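Local coordinates for protein DNMT2 (Spodoptera frugiperda, PDB 4H0N) that probably methylates cytosine 38 in the anticodon loop of tRNA(Asp), also has DNA (cytosine-5)-methyltransferase activity, and binds S-adenosyl-L-homocysteine, at residues A[36-41]-A[312-317]; A[9-14]-A[41-46]. The protein carries 3 engineered substitutions. All blocks are in the same frame, centred on the assembly; numbering follows the deposited sequence.

Interaction 1: A[36-41]-A[312-317]. With SAH (S-adenosyl-L-homocysteine), chain E.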
loop_
_atom_site.group_PDB
_atom_site.type_symbol
_atom_site.label_atom_id
_atom_site.label_comp_id
_atom_site.label_asym_id
_atom_site.label_seq_id
_atom_site.Cartn_x
_atom_site.Cartn_y
_atom_site.Cartn_z
ATOM N N ASN A 36 -5.992 11.768 -8.992
ATOM C CA ASN A 36 -5.685 12.604 -7.834
ATOM C C ASN A 36 -4.517 13.557 -8.067
ATOM O O ASN A 36 -3.377 13.128 -8.236
ATOM C CB ASN A 36 -5.430 11.759 -6.588
ATOM C CG ASN A 36 -5.372 12.599 -5.328
ATOM O OD1 ASN A 36 -4.294 12.899 -4.813
ATOM N ND2 ASN A 36 -6.538 13.006 -4.840
ATOM N N THR A 37 -4.810 14.853 -8.055
ATOM C CA THR A 37 -3.823 15.879 -8.381
ATOM C C THR A 37 -2.648 15.948 -7.414
ATOM O O THR A 37 -1.526 16.235 -7.821
ATOM C CB THR A 37 -4.467 17.274 -8.482
ATOM O OG1 THR A 37 -5.607 17.337 -7.612
ATOM C CG2 THR A 37 -4.906 17.549 -9.907
ATOM N N VAL A 38 -2.902 15.705 -6.135
ATOM C CA VAL A 38 -1.823 15.742 -5.159
ATOM C C VAL A 38 -0.912 14.547 -5.365
ATOM O O VAL A 38 0.307 14.692 -5.443
ATOM C CB VAL A 38 -2.347 15.744 -3.716
ATOM C CG1 VAL A 38 -1.199 15.579 -2.748
ATOM C CG2 VAL A 38 -3.117 17.034 -3.432
ATOM N N ALA A 39 -1.522 13.369 -5.463
ATOM C CA ALA A 39 -0.787 12.131 -5.686
ATOM C C ALA A 39 0.037 12.208 -6.969
ATOM O O ALA A 39 1.218 11.849 -6.983
ATOM C CB ALA A 39 -1.745 10.948 -5.733
ATOM N N ASN A 40 -0.592 12.683 -8.040
ATOM C CA ASN A 40 0.091 12.881 -9.313
ATOM C C ASN A 40 1.312 13.786 -9.167
ATOM O O ASN A 40 2.353 13.538 -9.782
ATOM C CB ASN A 40 -0.861 13.468 -10.362
ATOM C CG ASN A 40 -1.951 12.497 -10.784
ATOM O OD1 ASN A 40 -1.834 11.289 -10.589
ATOM N ND2 ASN A 40 -3.019 13.028 -11.369
ATOM N N SER A 41 1.186 14.828 -8.347
ATOM C CA SER A 41 2.266 15.792 -8.164
ATOM C C SER A 41 3.448 15.122 -7.482
ATOM O O SER A 41 4.604 15.368 -7.825
ATOM C CB SER A 41 1.796 16.984 -7.333
ATOM O OG SER A 41 1.743 16.649 -5.959
ATOM N N TYR A 312 0.469 11.610 5.000
ATOM C CA TYR A 312 -0.020 10.404 5.648
ATOM C C TYR A 312 -1.187 9.770 4.893
ATOM O O TYR A 312 -1.275 8.548 4.810
ATOM C CB TYR A 312 -0.353 10.678 7.121
ATOM C CG TYR A 312 0.896 10.907 7.949
ATOM C CD1 TYR A 312 1.835 9.896 8.099
ATOM C CD2 TYR A 312 1.150 12.133 8.555
ATOM C CE1 TYR A 312 2.982 10.092 8.838
ATOM C CE2 TYR A 312 2.303 12.333 9.299
ATOM C CZ TYR A 312 3.210 11.306 9.433
ATOM O OH TYR A 312 4.359 11.471 10.161
ATOM N N ARG A 313 -2.064 10.592 4.323
ATOM C CA ARG A 313 -3.134 10.062 3.483
ATOM C C ARG A 313 -2.570 9.306 2.270
ATOM O O ARG A 313 -2.973 8.175 1.998
ATOM C CB ARG A 313 -4.087 11.161 3.026
ATOM C CG ARG A 313 -5.268 10.623 2.228
ATOM C CD ARG A 313 -6.124 11.734 1.637
ATOM N NE ARG A 313 -5.416 12.483 0.602
ATOM C CZ ARG A 313 -5.254 12.063 -0.650
ATOM N NH1 ARG A 313 -5.744 10.890 -1.028
ATOM N NH2 ARG A 313 -4.596 12.814 -1.524
ATOM N N LEU A 314 -1.629 9.931 1.560
ATOM C CA LEU A 314 -0.979 9.314 0.400
ATOM C C LEU A 314 -0.192 8.051 0.755
ATOM O O LEU A 314 -0.232 7.059 0.019
ATOM C CB LEU A 314 -0.042 10.311 -0.291
ATOM C CG LEU A 314 -0.668 11.532 -0.956
ATOM C CD1 LEU A 314 0.402 12.502 -1.435
ATOM C CD2 LEU A 314 -1.550 11.083 -2.101
ATOM N N LEU A 315 0.534 8.102 1.871
ATOM C CA LEU A 315 1.320 6.964 2.345
ATOM C C LEU A 315 0.423 5.798 2.740
ATOM O O LEU A 315 0.738 4.641 2.467
ATOM C CB LEU A 315 2.190 7.369 3.532
ATOM C CG LEU A 315 3.617 7.844 3.255
ATOM C CD1 LEU A 315 3.653 8.894 2.166
ATOM C CD2 LEU A 315 4.240 8.397 4.522
ATOM N N GLY A 316 -0.700 6.108 3.380
ATOM C CA GLY A 316 -1.646 5.091 3.805
ATOM C C GLY A 316 -2.333 4.343 2.672
ATOM O O GLY A 316 -2.853 3.246 2.878
ATOM N N ASN A 317 -2.338 4.934 1.478
ATOM C CA ASN A 317 -2.969 4.320 0.314
ATOM C C ASN A 317 -1.982 3.543 -0.555
ATOM O O ASN A 317 -2.378 2.853 -1.497
ATOM C CB ASN A 317 -3.660 5.384 -0.544
ATOM C CG ASN A 317 -4.838 6.036 0.158
ATOM O OD1 ASN A 317 -5.590 5.381 0.882
ATOM N ND2 ASN A 317 -5.005 7.335 -0.056
HETATM N N SAH E . -0.871 1.998 -5.309
HETATM C CA SAH E . -0.899 3.455 -5.387
HETATM C CB SAH E . -2.276 4.045 -5.060
HETATM C CG SAH E . -3.402 3.089 -4.671
HETATM S SD SAH E . -4.713 3.952 -3.761
HETATM C C SAH E . 0.206 4.098 -4.544
HETATM O O SAH E . 0.019 5.157 -3.940
HETATM O OXT SAH E . 1.320 3.586 -4.453
HETATM C "C5'" SAH E . -5.752 4.132 -5.236
HETATM C "C4'" SAH E . -5.569 5.457 -5.978
HETATM O "O4'" SAH E . -6.218 5.384 -7.233
HETATM C "C3'" SAH E . -6.161 6.660 -5.254
HETATM O "O3'" SAH E . -5.122 7.513 -4.822
HETATM C "C2'" SAH E . -7.038 7.370 -6.274
HETATM O "O2'" SAH E . -6.653 8.716 -6.436
HETATM C "C1'" SAH E . -6.817 6.619 -7.574
HETATM N N9 SAH E . -8.083 6.392 -8.301
HETATM C C8 SAH E . -9.295 6.038 -7.764
HETATM N N7 SAH E . -10.197 5.925 -8.766
HETATM C C5 SAH E . -9.582 6.203 -9.937
HETATM C C6 SAH E . -10.033 6.237 -11.253
HETATM N N6 SAH E . -11.302 5.960 -11.536
HETATM N N1 SAH E . -9.153 6.561 -12.265
HETATM C C2 SAH E . -7.836 6.851 -11.970
HETATM N N3 SAH E . -7.395 6.818 -10.662
HETATM C C4 SAH E . -8.253 6.500 -9.661
#

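Interaction 2: A[9-14]-A[41-46]. With SAH (S-adenosyl-L-homocysteine), chain E.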
loop_
_atom_site.group_PDB
_atom_site.type_symbol
_atom_site.label_atom_id
_atom_site.label_comp_id
_atom_site.label_asym_id
_atom_site.label_seq_id
_atom_site.Cartn_x
_atom_site.Cartn_y
_atom_site.Cartn_z
ATOM N N LEU A 9 -2.013 1.412 -13.334
ATOM C CA LEU A 9 -3.332 1.965 -13.030
ATOM C C LEU A 9 -3.516 2.221 -11.548
ATOM O O LEU A 9 -3.039 1.447 -10.716
ATOM C CB LEU A 9 -4.419 1.008 -13.491
ATOM C CG LEU A 9 -4.387 0.628 -14.962
ATOM C CD1 LEU A 9 -5.550 -0.302 -15.259
ATOM C CD2 LEU A 9 -4.437 1.884 -15.816
ATOM N N TYR A 10 -4.243 3.288 -11.228
ATOM C CA TYR A 10 -4.377 3.748 -9.853
ATOM C C TYR A 10 -2.974 3.939 -9.282
ATOM O O TYR A 10 -2.651 3.451 -8.198
ATOM C CB TYR A 10 -5.181 2.751 -9.026
ATOM C CG TYR A 10 -6.454 2.294 -9.701
ATOM C CD1 TYR A 10 -6.491 1.114 -10.430
ATOM C CD2 TYR A 10 -7.622 3.041 -9.609
ATOM C CE1 TYR A 10 -7.656 0.687 -11.046
ATOM C CE2 TYR A 10 -8.789 2.622 -10.217
ATOM C CZ TYR A 10 -8.801 1.440 -10.937
ATOM O OH TYR A 10 -9.960 1.007 -11.558
ATOM N N SER A 11 -2.155 4.663 -10.043
ATOM C CA SER A 11 -0.723 4.775 -9.798
ATOM C C SER A 11 -0.353 5.359 -8.437
ATOM O O SER A 11 0.701 5.031 -7.894
ATOM C CB SER A 11 -0.062 5.591 -10.910
ATOM O OG SER A 11 -0.605 6.895 -10.969
ATOM N N GLY A 12 -1.211 6.221 -7.898
ATOM C CA GLY A 12 -0.959 6.870 -6.621
ATOM C C GLY A 12 0.346 7.644 -6.611
ATOM O O GLY A 12 0.629 8.402 -7.537
ATOM N N ILE A 13 1.148 7.452 -5.567
ATOM C CA ILE A 13 2.461 8.087 -5.505
ATOM C C ILE A 13 3.527 7.213 -6.169
ATOM O O ILE A 13 4.716 7.534 -6.138
ATOM C CB ILE A 13 2.889 8.439 -4.056
ATOM C CG1 ILE A 13 3.178 7.165 -3.261
ATOM C CG2 ILE A 13 1.837 9.301 -3.368
ATOM C CD1 ILE A 13 3.603 7.425 -1.843
ATOM N N GLY A 14 3.097 6.106 -6.765
ATOM C CA GLY A 14 3.975 5.310 -7.602
ATOM C C GLY A 14 4.775 4.218 -6.912
ATOM O O GLY A 14 5.965 4.056 -7.179
ATOM N N SER A 41 1.186 14.828 -8.347
ATOM C CA SER A 41 2.266 15.792 -8.164
ATOM C C SER A 41 3.448 15.122 -7.482
ATOM O O SER A 41 4.604 15.368 -7.825
ATOM C CB SER A 41 1.796 16.984 -7.333
ATOM O OG SER A 41 1.743 16.649 -5.959
ATOM N N VAL A 42 3.143 14.269 -6.514
ATOM C CA VAL A 42 4.158 13.493 -5.820
ATOM C C VAL A 42 4.801 12.513 -6.788
ATOM O O VAL A 42 6.018 12.327 -6.787
ATOM C CB VAL A 42 3.540 12.722 -4.650
ATOM C CG1 VAL A 42 4.545 11.750 -4.054
ATOM C CG2 VAL A 42 3.024 13.696 -3.605
ATOM N N TYR A 43 3.974 11.894 -7.623
ATOM C CA TYR A 43 4.464 10.946 -8.616
ATOM C C TYR A 43 5.395 11.642 -9.606
ATOM O O TYR A 43 6.446 11.107 -9.955
ATOM C CB TYR A 43 3.297 10.271 -9.357
ATOM C CG TYR A 43 3.715 9.137 -10.276
ATOM C CD1 TYR A 43 3.502 7.813 -9.915
ATOM C CD2 TYR A 43 4.322 9.389 -11.501
ATOM C CE1 TYR A 43 3.886 6.770 -10.747
ATOM C CE2 TYR A 43 4.714 8.358 -12.333
ATOM C CZ TYR A 43 4.495 7.046 -11.956
ATOM O OH TYR A 43 4.880 6.013 -12.795
ATOM N N LYS A 44 5.004 12.830 -10.057
ATOM C CA LYS A 44 5.791 13.568 -11.042
ATOM C C LYS A 44 7.133 13.998 -10.465
ATOM O O LYS A 44 8.123 14.141 -11.182
ATOM C CB LYS A 44 5.023 14.792 -11.543
ATOM C CG LYS A 44 4.675 14.729 -13.022
ATOM C CD LYS A 44 4.169 16.065 -13.563
ATOM C CE LYS A 44 5.258 17.130 -13.568
ATOM N NZ LYS A 44 5.337 17.891 -12.283
ATOM N N HIS A 45 7.153 14.200 -9.155
ATOM C CA HIS A 45 8.347 14.656 -8.478
ATOM C C HIS A 45 9.427 13.587 -8.537
ATOM O O HIS A 45 10.605 13.888 -8.726
ATOM C CB HIS A 45 8.025 15.007 -7.026
ATOM C CG HIS A 45 9.218 15.414 -6.230
ATOM N ND1 HIS A 45 9.798 16.663 -6.337
ATOM C CD2 HIS A 45 9.959 14.734 -5.321
ATOM C CE1 HIS A 45 10.836 16.732 -5.524
ATOM N NE2 HIS A 45 10.957 15.580 -4.898
ATOM N N ASN A 46 9.021 12.333 -8.382
ATOM C CA ASN A 46 9.976 11.234 -8.350
ATOM C C ASN A 46 10.214 10.593 -9.706
ATOM O O ASN A 46 11.236 9.940 -9.922
ATOM C CB ASN A 46 9.543 10.183 -7.335
ATOM C CG ASN A 46 9.699 10.664 -5.917
ATOM O OD1 ASN A 46 10.808 10.700 -5.384
ATOM N ND2 ASN A 46 8.588 11.052 -5.297
HETATM N N SAH E . -0.871 1.998 -5.309
HETATM C CA SAH E . -0.899 3.455 -5.387
HETATM C CB SAH E . -2.276 4.045 -5.060
HETATM C CG SAH E . -3.402 3.089 -4.671
HETATM S SD SAH E . -4.713 3.952 -3.761
HETATM C C SAH E . 0.206 4.098 -4.544
HETATM O O SAH E . 0.019 5.157 -3.940
HETATM O OXT SAH E . 1.320 3.586 -4.453
HETATM C "C5'" SAH E . -5.752 4.132 -5.236
HETATM C "C4'" SAH E . -5.569 5.457 -5.978
HETATM O "O4'" SAH E . -6.218 5.384 -7.233
HETATM C "C3'" SAH E . -6.161 6.660 -5.254
HETATM O "O3'" SAH E . -5.122 7.513 -4.822
HETATM C "C2'" SAH E . -7.038 7.370 -6.274
HETATM O "O2'" SAH E . -6.653 8.716 -6.436
HETATM C "C1'" SAH E . -6.817 6.619 -7.574
HETATM N N9 SAH E . -8.083 6.392 -8.301
HETATM C C8 SAH E . -9.295 6.038 -7.764
HETATM N N7 SAH E . -10.197 5.925 -8.766
HETATM C C5 SAH E . -9.582 6.203 -9.937
HETATM C C6 SAH E . -10.033 6.237 -11.253
HETATM N N6 SAH E . -11.302 5.960 -11.536
HETATM N N1 SAH E . -9.153 6.561 -12.265
HETATM C C2 SAH E . -7.836 6.851 -11.970
HETATM N N3 SAH E . -7.395 6.818 -10.662
HETATM C C4 SAH E . -8.253 6.500 -9.661
#

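Interaction 1: A[36-41]-A[312-317]
Leu314 and Arg313 reach from helix 308-316 to the first turn of helix 37-46, an N-capped helix of the Rossmann-like, class I methyltransferase fold. Two kinds of contact carry the interface. The apolar one belongs to Leu314, whose two methyls divide the work: CD1 meets Val38 CG1 at 3.7 Å, while CD2 rests on Ala39 CB at 3.6 Å. The polar one is tip to tip. Arg313 NH2 donates to Asn36 OD1 over 3.3 Å, a weak bond with an N-H...O angle of 151°. The oxygen lies at the edge of the guanidinium and in its plane, although the amide of Asn36 is turned 62° against that plane, so the two flat groups do not stack.

Arg313 first leaves its helix extended, then bends at chi3, which swings the guanidinium across to the cap residue. Asn36 is the N-cap: its OD1 also takes the backbone N-H of Ala39 at 2.9 Å, so that one amide oxygen accepts both this capping N-H and, more weakly, Arg313 NH2. With CG anti to the backbone N (chi1 -169°), the amide is directed to these two donors.

Further out, Asp34 accepts from the Asn36 backbone N through OD2, which also bonds S-adenosyl-L-homocysteine. The two segments flank this ligand at different points: Asn317 O approaches its CG, and Asn36 CB lies 3.3 Å from its ribose O2'.

Interaction 2: A[9-14]-A[41-46]
Ile13 and Tyr43 bring the backbones within 4.7 Å, CA to CA, where the irregular loop 9-14 passes beside helix 37-46, and Gly14 N bonding to Ser11 O at 2.9 Å curls the loop into a tight turn. This is the glycine-rich loop after the first strand of the Rossmann-like fold, the usual cofactor-binding element of class I methyltransferases. Gly12 and Gly14 both have positive phi, and, having no side chains, they let S-adenosyl-L-homocysteine and the Tyr43 ring, respectively, come close to the backbone.

Tyr43 makes the largest single contribution to the contact. With CG anti to the backbone N (chi1 -172°), its ring extends from the helix to the loop, and CD1 comes to 3.4 Å from Gly14 CA. Gly12 O stands 3.7 Å from Tyr43 CB, and Ser11 CB approaches CE1; the loop atoms meet the ring obliquely. Beyond the ring, the hydroxyl is hydrogen-bonded to Glu8 and His17, which fixes the far end of the side chain. Ile13 and Val42 supply the aliphatic part, running alongside each other in the same direction, with Val42 CG1 3.7 Å from Ile13 CB.

On the ligand side, Ile13 N donates to the carboxylate O of S-adenosyl-L-homocysteine at 3.0 Å (156°). Thus Ile13 gives its N-H to the ligand and its branched carbon to the helix. Tyr10 turns its ring edge to the ribose O4', and its CD2 lies 3.5 Å from C4 of the adenine.

All six touching residues are buried. The loop joins strand 4-9 to helix 15-23; Tyr43 also packs on Ile29 and Ala32 of strand 27-33 and on Leu52 of strand 52-53, while Leu314 of helix 308-316 touches both Ile13 and Val42.

Overall arrangement
Interactions 1 and 2 use successive parts of helix 37-46, share Ser41, and have centres about 8 Å apart. Leu314 joins them directly: its CD1 lies 3.6 Å from Val42 CG2, and its CB lies 3.7 Å from Ile13 CG2. Ala39 CB adds a looser approach to Gly12 O at 3.9 Å. Helix 308-316, near the chain's C-terminal end, is thereby packed against the N-terminal cofactor loop. Both contacts border S-adenosyl-L-homocysteine: 9-14 runs along it from the carboxylate (Ile13 N) to the ribose and adenine (Tyr10), whereas 36-41 and 312-317 adjoin the ribose and the homocysteine chain respectively. Asp34 links the two, bonding Asn36 N, Gly12 N and the ligand.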